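Uncharacterized protein (Corynebacterium diphtheriae NCTC 13129, PDB 3B4Q) is of unknown function but is a small, all-helical domain related in sequence to the C-terminal region of the resuscitation-promoting factor Rpf1. Local coordinates at residues A[76-79]-A[80-84]. Residues are numbered along the deposited sequence; the frame is centred on the assembly and turned at random.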
loop_
_atom_site.group_PDB
_atom_site.type_symbol
_atom_site.label_atom_id
_atom_site.label_comp_id
_atom_site.label_asym_id
_atom_site.label_seq_id
_atom_site.Cartn_x
_atom_site.Cartn_y
_atom_site.Cartn_z
ATOM N N ASN A 76 5.802 1.979 7.435
ATOM C CA ASN A 76 4.973 1.127 8.245
ATOM C C ASN A 76 3.760 0.677 7.419
ATOM O O ASN A 76 2.743 1.391 7.340
ATOM C CB ASN A 76 4.537 1.901 9.509
ATOM C CG ASN A 76 3.559 1.136 10.376
ATOM O OD1 ASN A 76 3.208 -0.049 10.131
ATOM N ND2 ASN A 76 3.074 1.838 11.427
ATOM N N PHE A 77 3.897 -0.485 6.771
ATOM C CA PHE A 77 2.847 -0.903 5.827
ATOM C C PHE A 77 1.480 -1.103 6.502
ATOM O O PHE A 77 0.441 -0.597 6.033
ATOM C CB PHE A 77 3.203 -2.105 4.952
ATOM C CG PHE A 77 2.147 -2.356 3.927
ATOM C CD1 PHE A 77 2.101 -1.582 2.751
ATOM C CD2 PHE A 77 1.107 -3.245 4.189
ATOM C CE1 PHE A 77 1.091 -1.765 1.842
ATOM C CE2 PHE A 77 0.073 -3.432 3.278
ATOM C CZ PHE A 77 0.067 -2.686 2.100
ATOM N N ASN A 78 1.469 -1.865 7.588
ATOM C CA ASN A 78 0.188 -2.125 8.266
ATOM C C ASN A 78 -0.437 -0.799 8.691
ATOM O O ASN A 78 -1.638 -0.596 8.511
ATOM C CB ASN A 78 0.407 -3.018 9.503
ATOM C CG ASN A 78 -0.883 -3.318 10.199
ATOM O OD1 ASN A 78 -1.212 -2.704 11.233
ATOM N ND2 ASN A 78 -1.675 -4.167 9.602
ATOM N N GLY A 79 0.380 0.125 9.214
ATOM C CA GLY A 79 -0.162 1.408 9.666
ATOM C C GLY A 79 -0.737 2.200 8.506
ATOM O O GLY A 79 -1.822 2.812 8.613
ATOM N N PHE A 80 -0.022 2.187 7.380
ATOM C CA PHE A 80 -0.480 2.939 6.201
ATOM C C PHE A 80 -1.791 2.377 5.662
ATOM O O PHE A 80 -2.733 3.122 5.365
ATOM C CB PHE A 80 0.597 2.869 5.115
ATOM C CG PHE A 80 0.169 3.476 3.798
ATOM C CD1 PHE A 80 0.073 4.850 3.643
ATOM C CD2 PHE A 80 -0.177 2.648 2.711
ATOM C CE1 PHE A 80 -0.338 5.420 2.436
ATOM C CE2 PHE A 80 -0.587 3.219 1.501
ATOM C CZ PHE A 80 -0.659 4.622 1.370
ATOM N N TYR A 81 -1.846 1.067 5.543
ATOM C CA TYR A 81 -3.040 0.423 5.006
ATOM C C TYR A 81 -4.225 0.649 5.942
ATOM O O TYR A 81 -5.314 1.027 5.487
ATOM C CB TYR A 81 -2.793 -1.057 4.825
ATOM C CG TYR A 81 -4.021 -1.788 4.304
ATOM C CD1 TYR A 81 -4.538 -1.512 3.014
ATOM C CD2 TYR A 81 -4.694 -2.714 5.099
ATOM C CE1 TYR A 81 -5.700 -2.162 2.548
ATOM C CE2 TYR A 81 -5.841 -3.365 4.650
ATOM C CZ TYR A 81 -6.332 -3.110 3.362
ATOM O OH TYR A 81 -7.495 -3.766 2.903
HETATM N N MSE A 82 -4.015 0.468 7.238
HETATM C CA MSE A 82 -5.130 0.629 8.177
HETATM C C MSE A 82 -5.635 2.085 8.184
HETATM O O MSE A 82 -6.866 2.336 8.191
HETATM C CB MSE A 82 -4.778 0.101 9.583
HETATM C CG MSE A 82 -4.527 -1.419 9.605
HETATM SE SE MSE A 82 -6.061 -2.487 8.959
HETATM C CE MSE A 82 -7.241 -2.268 10.490
ATOM N N ALA A 83 -4.707 3.030 8.115
ATOM C CA ALA A 83 -5.086 4.432 8.138
ATOM C C ALA A 83 -5.922 4.785 6.895
ATOM O O ALA A 83 -6.880 5.612 6.954
ATOM C CB ALA A 83 -3.830 5.266 8.170
ATOM N N ASN A 84 -5.567 4.196 5.758
ATOM C CA ASN A 84 -6.242 4.559 4.482
ATOM C C ASN A 84 -7.269 3.521 4.034
ATOM O O ASN A 84 -7.747 3.550 2.887
ATOM C CB ASN A 84 -5.208 4.803 3.395
ATOM C CG ASN A 84 -4.471 6.139 3.574
ATOM O OD1 ASN A 84 -3.225 6.180 3.571
ATOM N ND2 ASN A 84 -5.222 7.203 3.810
#
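Four successive i to i+4 backbone bonds, Phe80 N to Asn76 O, Tyr81 N to Phe77 O, Met82 N to Asn78 O and Ala83 N to Gly79 O, each 2.9 Å, define a short alpha-helix from its first turn; that from Tyr81 N is the straightest, and Asn84 is the first residue to leave helical phi/psi. Asn76 closes the beginning of the helix as its N-cap: Asn76 OD1 accepts from Gly79 N at 3.0 Å. The N-H...O angle of 158° is fairly straight at the hydrogen, whereas the donor stands 66° out of the plane of the Asn76 amide and so lies off its lone pairs. The Asn76 side chain reaches forward to the first turn and takes up the N-H of Gly79, for which the helix offers no carbonyl one turn earlier.

Two pairs of side chains meet one turn apart, at about van der Waals distance. CE2 of the Phe77 ring comes to 4.0 Å from Tyr81 CB, the ring lying obliquely to it; CG anti to the backbone N (chi1 -174°) lies beside the carbonyl carbon, which brings the ring end nearer the next turn although CB itself points away from it. On the more exposed flank the amide of Asn78 lies against Met82, present as selenomethionine, with Asn78 OD1 3.9 Å from Met82 CG; beyond this methylene the chain bends at chi2 and chi3. Two side chains also rest on the carbonyl oxygen that their own N-H bonds to: Met82 CG sits 3.2 Å from Asn78 O, and Ala83 CB abuts Gly79 O at 3.2 Å.

Glu40 OE2 accepts a hydrogen bond from Phe77 N, tying the start of helix 77-83 to helix 39-56. Phe77 and Phe80 both pack on Leu47 of that helix, Phe77 and Tyr81 also meet Val13 of helix 10-13, and Phe80 and Ala83 rest on Tyr70 and Phe69 of helix 64-72.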